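Local coordinates for aspartate aminotransferase (Rhodobacter sphaeroides, PDB 3NRA), which probably catalyses the pyridoxal-phosphate-dependent transfer of an amino group from L-aspartate to 2-oxoglutarate, giving oxaloacetate and L-glutamate, at residues H46-V49 with D50-E53; M305-R308 with I309-Q313; S385-H388 with E389-V392. One frame throughout, in Å; residues are numbered along the deposited sequence.

Overall arrangement
Each of the three contacts is local, made within one continuous run of chain, so they follow in series and none nests in or crosses another. Contact 1 turns the loop between strand 42-43 and helix 58-68. Contact 2 lies within the first turns of helix 304-324, and contact 3 begins helix 388-404 just after strand 380-383. In space they converge, with centres about 10 to 14 Å apart. The loop of contact 1 meets contact 2 through Glu53 O and Arg308 NH2 and contact 3 through His52 NE2 and Gln386 O; contacts 2 and 3 join through His312 NE2 and Ser385 OG. Two helices are thus tied to one loop.

Contact 1. Residues H46-V49 with D50-E53; sequences HGDV and DAHE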
ATOM      1  N   HIS B  46      14.290 -14.481   1.337  1.00 16.96           N
ATOM      2  CA  HIS B  46      12.849 -14.709   1.123  1.00 16.93           C
ATOM      3  C   HIS B  46      12.589 -15.992   0.316  1.00 16.79           C
ATOM      4  O   HIS B  46      13.533 -16.632  -0.191  1.00 17.48           O
ATOM      5  CB  HIS B  46      12.217 -13.495   0.416  1.00 16.78           C
ATOM      6  CG  HIS B  46      12.799 -13.213  -0.923  1.00 18.69           C
ATOM      7  ND1 HIS B  46      12.382 -13.862  -2.065  1.00 21.99           N
ATOM      8  CD2 HIS B  46      13.787 -12.369  -1.308  1.00 20.26           C
ATOM      9  CE1 HIS B  46      13.086 -13.426  -3.096  1.00 23.11           C
ATOM     10  NE2 HIS B  46      13.951 -12.530  -2.663  1.00 23.28           N
ATOM     11  N   GLY B  47      11.313 -16.352   0.188  1.00 16.57           N
ATOM     12  CA  GLY B  47      10.914 -17.584  -0.527  1.00 16.45           C
ATOM     13  C   GLY B  47      11.174 -17.568  -2.037  1.00 16.53           C
ATOM     14  O   GLY B  47      11.162 -16.506  -2.673  1.00 17.26           O
ATOM     15  N   ASP B  48      11.403 -18.759  -2.590  1.00 15.88           N
ATOM     16  CA  ASP B  48      11.690 -18.941  -3.998  1.00 16.72           C
ATOM     17  C   ASP B  48      10.408 -19.437  -4.614  1.00 16.69           C
ATOM     18  O   ASP B  48       9.993 -20.571  -4.365  1.00 15.05           O
ATOM     19  CB  ASP B  48      12.819 -19.965  -4.171  1.00 16.85           C
ATOM     20  CG  ASP B  48      13.197 -20.193  -5.610  1.00 19.36           C
ATOM     21  OD1 ASP B  48      12.360 -19.989  -6.515  1.00 17.57           O
ATOM     22  OD2 ASP B  48      14.339 -20.637  -5.833  1.00 21.94           O
ATOM     23  N   VAL B  49       9.713 -18.542  -5.323  1.00 16.84           N
ATOM     24  CA  VAL B  49       8.426 -18.884  -5.897  1.00 17.29           C
ATOM     25  C   VAL B  49       8.594 -19.562  -7.288  1.00 17.48           C
ATOM     26  O   VAL B  49       7.585 -19.862  -7.958  1.00 17.05           O
ATOM     27  CB  VAL B  49       7.467 -17.664  -5.979  1.00 17.22           C
ATOM     28  CG1 VAL B  49       7.298 -17.022  -4.590  1.00 16.74           C
ATOM     29  CG2 VAL B  49       7.957 -16.642  -7.018  1.00 16.99           C
ATOM     30  N   ASP B  50       9.855 -19.799  -7.710  1.00 17.37           N
ATOM     31  CA  ASP B  50      10.145 -20.719  -8.825  1.00 18.46           C
ATOM     32  C   ASP B  50      10.232 -22.174  -8.322  1.00 18.74           C
ATOM     33  O   ASP B  50       9.710 -23.058  -8.940  1.00 19.27           O
ATOM     34  CB  ASP B  50      11.443 -20.321  -9.563  1.00 18.83           C
ATOM     35  CG  ASP B  50      11.385 -18.903 -10.143  1.00 20.46           C
ATOM     36  OD1 ASP B  50      10.287 -18.407 -10.379  1.00 23.49           O
ATOM     37  OD2 ASP B  50      12.432 -18.280 -10.332  1.00 21.28           O
ATOM     38  N   ALA B  51      10.856 -22.383  -7.161  1.00 18.67           N
ATOM     39  CA  ALA B  51      10.966 -23.728  -6.563  1.00 18.24           C
ATOM     40  C   ALA B  51       9.627 -24.210  -6.030  1.00 17.89           C
ATOM     41  O   ALA B  51       9.328 -25.393  -6.078  1.00 18.63           O
ATOM     42  CB  ALA B  51      12.013 -23.738  -5.437  1.00 16.01           C
ATOM     43  N   HIS B  52       8.852 -23.298  -5.469  1.00 17.68           N
ATOM     44  CA  HIS B  52       7.523 -23.625  -4.920  1.00 17.00           C
ATOM     45  C   HIS B  52       6.511 -22.628  -5.496  1.00 16.45           C
ATOM     46  O   HIS B  52       6.408 -21.468  -5.028  1.00 15.06           O
ATOM     47  CB  HIS B  52       7.581 -23.591  -3.391  1.00 17.90           C
ATOM     48  CG  HIS B  52       8.724 -24.380  -2.827  1.00 18.51           C
ATOM     49  ND1 HIS B  52       8.678 -25.750  -2.677  1.00 16.36           N
ATOM     50  CD2 HIS B  52       9.979 -24.003  -2.473  1.00 17.97           C
ATOM     51  CE1 HIS B  52       9.835 -26.177  -2.207  1.00 18.44           C
ATOM     52  NE2 HIS B  52      10.647 -25.139  -2.080  1.00 16.89           N
ATOM     53  N   GLU B  53       5.789 -23.080  -6.531  1.00 17.00           N
ATOM     54  CA  GLU B  53       5.064 -22.173  -7.425  0.55 17.66           C
ATOM     55  C   GLU B  53       3.810 -21.568  -6.774  1.00 17.46           C
ATOM     56  O   GLU B  53       3.237 -22.156  -5.852  1.00 16.82           O
ATOM     57  CB  GLU B  53       4.685 -22.869  -8.746  0.55 18.13           C
ATOM     58  CG  GLU B  53       5.912 -23.254  -9.628  0.55 19.59           C
ATOM     59  CD  GLU B  53       5.594 -23.421 -11.112  0.55 20.65           C
ATOM     60  OE1 GLU B  53       4.473 -23.080 -11.561  0.55 23.57           O
ATOM     61  OE2 GLU B  53       6.482 -23.864 -11.835  0.55 22.42           O
TER
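With CG of Asp48 set anti to the backbone N (chi1 -179°), the carboxylate swings forward along the chain to meet the amides of Asp50 and Ala51. OD1 accepts from both. Asp50 N lies 2.8 Å from Asp48 OD1, nearly in line with its C-O bond, while Ala51 N reaches the same Asp48 OD1 at 2.9 Å from well above the carboxylate plane. The Asp50 bond closes an Asx turn, the Ala51 bond adds a second N-H to the same oxygen, and together they fix the carboxylate's rotation. The methyl of Ala51 packs on the same face of the carboxylate as its own N-H, CB 3.7 Å from CG of Asp48.

The main chain closes the same turn: His52 N donates to Asp48 O at 3.2 Å. Two CA-H...O contacts add to it, from Val49 CA to His52 O at 3.4 Å and from Glu53 CA to Val49 O at 3.5 Å. OD2 of Asp50 lies 4.2 Å from Asp48 OD1, probably a mild repulsion; OD1 of Asp50 accepts from Gly70 N of the second subunit.

The turn lies in the loop between strand 42-43 and helix 58-68, at the subunit interface, where His46 stacks on Tyr74 of the second subunit. Farther along the turn, His52 packs against Arg308 and Ile315 of helix 304-324.

Contact 2. Residues M305-R308 with I309-Q313; sequences MEDR and IARHQ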
HETATM    1  N   MSE B 305      -1.933 -28.646  -0.737  1.00 22.93           N
HETATM    2  CA  MSE B 305      -1.402 -28.039   0.459  1.00 23.69           C
HETATM    3  C   MSE B 305      -0.654 -29.090   1.287  1.00 24.33           C
HETATM    4  O   MSE B 305       0.411 -28.816   1.849  1.00 23.86           O
HETATM    5  CB  MSE B 305      -2.554 -27.437   1.280  1.00 23.58           C
HETATM    6  CG  MSE B 305      -2.130 -26.686   2.557  1.00 25.47           C
HETATM    7 SE   MSE B 305      -0.723 -25.366   2.241  0.75 24.52          SE
HETATM    8  CE  MSE B 305      -1.576 -24.522   0.896  1.00 13.32           C
ATOM      9  N   GLU B 306      -1.199 -30.308   1.304  1.00 24.95           N
ATOM     10  CA  GLU B 306      -0.637 -31.391   2.079  1.00 25.78           C
ATOM     11  C   GLU B 306       0.711 -31.813   1.517  1.00 24.81           C
ATOM     12  O   GLU B 306       1.644 -32.055   2.277  1.00 25.10           O
ATOM     13  CB  GLU B 306      -1.605 -32.584   2.107  1.00 26.97           C
ATOM     14  CG  GLU B 306      -1.389 -33.536   3.251  1.00 31.36           C
ATOM     15  CD  GLU B 306      -2.059 -34.907   3.004  1.00 38.13           C
ATOM     16  OE1 GLU B 306      -3.048 -34.965   2.223  1.00 41.86           O
ATOM     17  OE2 GLU B 306      -1.580 -35.914   3.563  1.00 39.71           O
ATOM     18  N   ASP B 307       0.805 -31.930   0.195  1.00 24.46           N
ATOM     19  CA  ASP B 307       2.099 -32.157  -0.464  1.00 24.47           C
ATOM     20  C   ASP B 307       3.070 -31.002  -0.226  1.00 22.54           C
ATOM     21  O   ASP B 307       4.255 -31.228   0.022  1.00 22.22           O
ATOM     22  CB  ASP B 307       1.930 -32.354  -1.962  1.00 26.24           C
ATOM     23  CG  ASP B 307       1.236 -33.642  -2.305  1.00 30.99           C
ATOM     24  OD1 ASP B 307       1.476 -34.678  -1.617  1.00 37.03           O
ATOM     25  OD2 ASP B 307       0.445 -33.629  -3.276  1.00 38.41           O
ATOM     26  N   ARG B 308       2.581 -29.769  -0.314  1.00 20.43           N
ATOM     27  CA  ARG B 308       3.455 -28.616  -0.103  1.00 18.88           C
ATOM     28  C   ARG B 308       4.074 -28.648   1.287  1.00 18.16           C
ATOM     29  O   ARG B 308       5.252 -28.399   1.437  1.00 18.45           O
ATOM     30  CB  ARG B 308       2.711 -27.302  -0.319  1.00 17.85           C
ATOM     31  CG  ARG B 308       3.495 -26.051   0.175  1.00 16.99           C
ATOM     32  CD  ARG B 308       3.163 -24.813  -0.624  1.00 18.00           C
ATOM     33  NE  ARG B 308       3.510 -24.972  -2.029  1.00 17.95           N
ATOM     34  CZ  ARG B 308       3.492 -23.985  -2.918  1.00 19.35           C
ATOM     35  NH1 ARG B 308       3.172 -22.731  -2.550  1.00 17.23           N
ATOM     36  NH2 ARG B 308       3.837 -24.229  -4.174  1.00 18.33           N
ATOM     37  N   ILE B 309       3.255 -28.920   2.296  1.00 16.89           N
ATOM     38  CA  ILE B 309       3.726 -29.022   3.691  1.00 16.19           C
ATOM     39  C   ILE B 309       4.737 -30.151   3.810  1.00 17.19           C
ATOM     40  O   ILE B 309       5.761 -29.985   4.451  1.00 18.21           O
ATOM     41  CB  ILE B 309       2.533 -29.296   4.679  1.00 16.30           C
ATOM     42  CG1 ILE B 309       1.641 -28.063   4.812  1.00 14.91           C
ATOM     43  CG2 ILE B 309       3.028 -29.755   6.031  1.00 15.59           C
ATOM     44  CD1 ILE B 309       0.223 -28.384   5.364  1.00 13.88           C
ATOM     45  N   ALA B 310       4.468 -31.287   3.149  1.00 16.88           N
ATOM     46  CA  ALA B 310       5.400 -32.399   3.160  1.00 18.11           C
ATOM     47  C   ALA B 310       6.769 -32.039   2.499  1.00 18.10           C
ATOM     48  O   ALA B 310       7.839 -32.443   3.000  1.00 17.90           O
ATOM     49  CB  ALA B 310       4.754 -33.684   2.473  1.00 18.93           C
ATOM     50  N   ARG B 311       6.741 -31.327   1.369  1.00 18.21           N
ATOM     51  CA  ARG B 311       7.996 -30.969   0.693  1.00 18.45           C
ATOM     52  C   ARG B 311       8.828 -30.018   1.563  1.00 17.94           C
ATOM     53  O   ARG B 311      10.055 -30.179   1.674  1.00 16.87           O
ATOM     54  CB  ARG B 311       7.734 -30.342  -0.659  1.00 19.68           C
ATOM     55  CG  ARG B 311       7.205 -31.310  -1.722  1.00 23.30           C
ATOM     56  CD  ARG B 311       7.186 -30.655  -3.107  1.00 27.17           C
ATOM     57  NE  ARG B 311       6.277 -31.337  -4.021  1.00 33.15           N
ATOM     58  CZ  ARG B 311       4.939 -31.171  -4.067  1.00 38.66           C
ATOM     59  NH1 ARG B 311       4.305 -30.307  -3.247  1.00 39.60           N
ATOM     60  NH2 ARG B 311       4.219 -31.864  -4.957  1.00 39.35           N
ATOM     61  N   HIS B 312       8.153 -29.061   2.223  1.00 16.77           N
ATOM     62  CA  HIS B 312       8.833 -28.145   3.124  1.00 16.69           C
ATOM     63  C   HIS B 312       9.371 -28.819   4.379  1.00 16.92           C
ATOM     64  O   HIS B 312      10.389 -28.419   4.901  1.00 14.79           O
ATOM     65  CB  HIS B 312       7.911 -27.000   3.523  1.00 16.62           C
ATOM     66  CG  HIS B 312       7.775 -25.956   2.478  1.00 15.93           C
ATOM     67  ND1 HIS B 312       6.940 -26.092   1.404  1.00 15.91           N
ATOM     68  CD2 HIS B 312       8.351 -24.738   2.356  1.00 18.40           C
ATOM     69  CE1 HIS B 312       7.008 -25.004   0.658  1.00 18.06           C
ATOM     70  NE2 HIS B 312       7.856 -24.170   1.214  1.00 17.94           N
ATOM     71  N   GLN B 313       8.670 -29.848   4.848  1.00 18.53           N
ATOM     72  CA  GLN B 313       9.063 -30.567   6.056  1.00 19.42           C
ATOM     73  C   GLN B 313      10.314 -31.400   5.786  1.00 19.39           C
ATOM     74  O   GLN B 313      11.166 -31.532   6.646  1.00 20.15           O
ATOM     75  CB  GLN B 313       7.916 -31.477   6.535  1.00 20.05           C
ATOM     76  CG  GLN B 313       7.997 -31.883   8.010  1.00 20.37           C
ATOM     77  CD  GLN B 313       6.696 -32.487   8.553  1.00 21.50           C
ATOM     78  OE1 GLN B 313       5.582 -31.999   8.278  1.00 20.10           O
ATOM     79  NE2 GLN B 313       6.834 -33.525   9.356  1.00 23.93           N
TER
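His312, one helical turn on from Arg308, donates twice to the Arg308 carbonyl. Arg308 O accepts from His312 N at 3.1 Å, as the helix requires, and also from His312 ND1 at 2.9 Å. The two donors come from opposite faces of the carbonyl plane; the imidazole N-H stands above that plane, yet the oxygen lies in the plane of the ring, at its edge, and the bond is fairly straight (162° at the hydrogen). Ordinary i to i+4 bonds also join Ile309 N to Met305 O, Ala310 N to Glu306 O and Arg311 N to Asp307 O.

Among van der Waals contacts, Arg308 and His312 run side by side in the same direction. The arginine CG is 3.7 Å from ND1 of His312, and the guanidinium and imidazole planes are 58° apart. CG of selenomethionine Met305, anti to its amide nitrogen (chi1 -177°), touches CD1 of Ile309 at 4.0 Å, the two side chains meeting at a slant.

Charge plays a looser part. The extended Arg311 chain folds its guanidinium back over the preceding turn, where NH1 comes to 3.4 Å from CB of Asp307. OD2 of Asp307 stays 4.5 Å from Arg311 NH2, well out of the guanidinium plane, so only the attraction of charges is left.

Outside the contact, the Arg308 guanidinium binds Glu53 O and Thr254 O, and His312 NE2 bonds with Ser385 OG. Since ND1 donates to a carbonyl, it carries a proton, and gripping both ring nitrogens would fix the rotation of the imidazole on this inward side of the helix.

Contact 3. Residues S385-H388 with E389-V392; sequences SQDH and EAAV
His388 and Val392 lie side by side on the first turn of the helix, pointing the same way. CD2 of the imidazole rests 3.9 Å from CG2 of the valine, which meets the ring obliquely. That same methyl also sits 3.3 Å from His388 O, the carbonyl to which Val392 N donates. The ring, its CG anti to the backbone N (chi1 -172°), packs on Ala314 and Ile315 of helix 304-324 and bonds through NE2 to Glu318 OE1. Were the imidazole replaced by an alanine's methyl, Glu318 would probably lose this partner and a gap would open beside the Val392 methyl.

Asp387 lays its carboxylate over the start of the helix. Ala390 N approaches OD2 of Asp387 nearly along its C-O bond, at 2.8 Å and 165° at the hydrogen, and the Ala390 methyl lies against the same Asp387 OD2 at 3.3 Å. The main-chain oxygen is used as well: Ala391 N donates to Asp387 O at 2.9 Å. Gln386 points its CB at the helix, 3.8 Å from CB of Ala391, then bends at chi2 so that its amide leads away, to Asn383 O and His46 O.

The aspartate is a helix N-cap, its side chain receiving the N-H three residues on. It starts the closing helix 388-404 of this aminotransferase chain, and its negative charge would suit the helix dipole.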
ATOM      1  N   SER B 385      12.006 -21.991   2.088  1.00 14.84           N
ATOM      2  CA  SER B 385      11.158 -22.312   0.924  1.00 14.83           C
ATOM      3  C   SER B 385      11.968 -22.087  -0.351  1.00 15.21           C
ATOM      4  O   SER B 385      11.840 -21.060  -1.029  1.00 15.16           O
ATOM      5  CB  SER B 385       9.858 -21.521   0.936  1.00 14.62           C
ATOM      6  OG  SER B 385       8.997 -21.974  -0.088  1.00 12.85           O
ATOM      7  N   GLN B 386      12.828 -23.075  -0.634  1.00 15.87           N
ATOM      8  CA  GLN B 386      13.882 -22.993  -1.639  1.00 16.10           C
ATOM      9  C   GLN B 386      13.902 -24.281  -2.426  1.00 17.18           C
ATOM     10  O   GLN B 386      13.235 -25.271  -2.050  1.00 17.58           O
ATOM     11  CB  GLN B 386      15.248 -22.828  -0.977  1.00 16.28           C
ATOM     12  CG  GLN B 386      15.399 -21.586  -0.059  1.00 14.80           C
ATOM     13  CD  GLN B 386      15.294 -20.280  -0.810  1.00 16.14           C
ATOM     14  OE1 GLN B 386      15.600 -20.200  -2.043  1.00 15.17           O
ATOM     15  NE2 GLN B 386      14.840 -19.225  -0.099  1.00 11.76           N
ATOM     16  N   ASP B 387      14.691 -24.295  -3.499  1.00 17.59           N
ATOM     17  CA  ASP B 387      15.072 -25.545  -4.141  1.00 18.80           C
ATOM     18  C   ASP B 387      15.743 -26.444  -3.084  1.00 19.08           C
ATOM     19  O   ASP B 387      16.641 -26.001  -2.402  1.00 17.45           O
ATOM     20  CB  ASP B 387      16.029 -25.294  -5.304  1.00 18.52           C
ATOM     21  CG  ASP B 387      16.510 -26.594  -5.962  1.00 21.50           C
ATOM     22  OD1 ASP B 387      15.816 -27.095  -6.881  1.00 21.91           O
ATOM     23  OD2 ASP B 387      17.588 -27.111  -5.577  1.00 22.02           O
ATOM     24  N   HIS B 388      15.256 -27.686  -2.953  1.00 20.45           N
ATOM     25  CA  HIS B 388      15.684 -28.614  -1.892  1.00 21.33           C
ATOM     26  C   HIS B 388      17.184 -28.855  -1.917  1.00 21.74           C
ATOM     27  O   HIS B 388      17.857 -28.677  -0.929  1.00 21.37           O
ATOM     28  CB  HIS B 388      14.959 -29.964  -2.042  1.00 22.11           C
ATOM     29  CG  HIS B 388      15.177 -30.910  -0.898  1.00 24.57           C
ATOM     30  ND1 HIS B 388      14.134 -31.452  -0.177  1.00 28.80           N
ATOM     31  CD2 HIS B 388      16.309 -31.428  -0.361  1.00 27.07           C
ATOM     32  CE1 HIS B 388      14.613 -32.238   0.771  1.00 28.97           C
ATOM     33  NE2 HIS B 388      15.928 -32.250   0.676  1.00 29.32           N
ATOM     34  N   GLU B 389      17.687 -29.314  -3.037  1.00 23.53           N
ATOM     35  CA  GLU B 389      19.091 -29.677  -3.126  1.00 24.71           C
ATOM     36  C   GLU B 389      20.005 -28.452  -3.004  1.00 22.80           C
ATOM     37  O   GLU B 389      21.010 -28.508  -2.309  1.00 22.23           O
ATOM     38  CB  GLU B 389      19.361 -30.434  -4.420  1.00 26.04           C
ATOM     39  CG  GLU B 389      18.696 -31.825  -4.416  1.00 32.69           C
ATOM     40  CD  GLU B 389      19.110 -32.679  -5.587  1.00 40.78           C
ATOM     41  OE1 GLU B 389      19.737 -32.130  -6.546  1.00 46.37           O
ATOM     42  OE2 GLU B 389      18.834 -33.911  -5.551  1.00 46.32           O
ATOM     43  N   ALA B 390      19.647 -27.354  -3.683  1.00 21.48           N
ATOM     44  CA  ALA B 390      20.425 -26.099  -3.588  1.00 20.36           C
ATOM     45  C   ALA B 390      20.472 -25.597  -2.138  1.00 18.78           C
ATOM     46  O   ALA B 390      21.528 -25.264  -1.648  1.00 19.32           O
ATOM     47  CB  ALA B 390      19.874 -25.055  -4.501  1.00 19.13           C
ATOM     48  N   ALA B 391      19.350 -25.686  -1.433  1.00 17.64           N
ATOM     49  CA  ALA B 391      19.267 -25.243  -0.043  1.00 16.86           C
ATOM     50  C   ALA B 391      20.180 -26.060   0.879  1.00 16.99           C
ATOM     51  O   ALA B 391      20.860 -25.511   1.738  1.00 15.70           O
ATOM     52  CB  ALA B 391      17.795 -25.318   0.458  1.00 15.77           C
ATOM     53  N   VAL B 392      20.178 -27.376   0.691  1.00 17.96           N
ATOM     54  CA  VAL B 392      20.976 -28.267   1.513  1.00 18.16           C
ATOM     55  C   VAL B 392      22.484 -28.025   1.275  1.00 17.91           C
ATOM     56  O   VAL B 392      23.216 -27.826   2.234  1.00 16.04           O
ATOM     57  CB  VAL B 392      20.611 -29.747   1.257  1.00 19.03           C
ATOM     58  CG1 VAL B 392      21.644 -30.669   1.866  1.00 19.45           C
ATOM     59  CG2 VAL B 392      19.184 -30.051   1.811  1.00 18.12           C
TER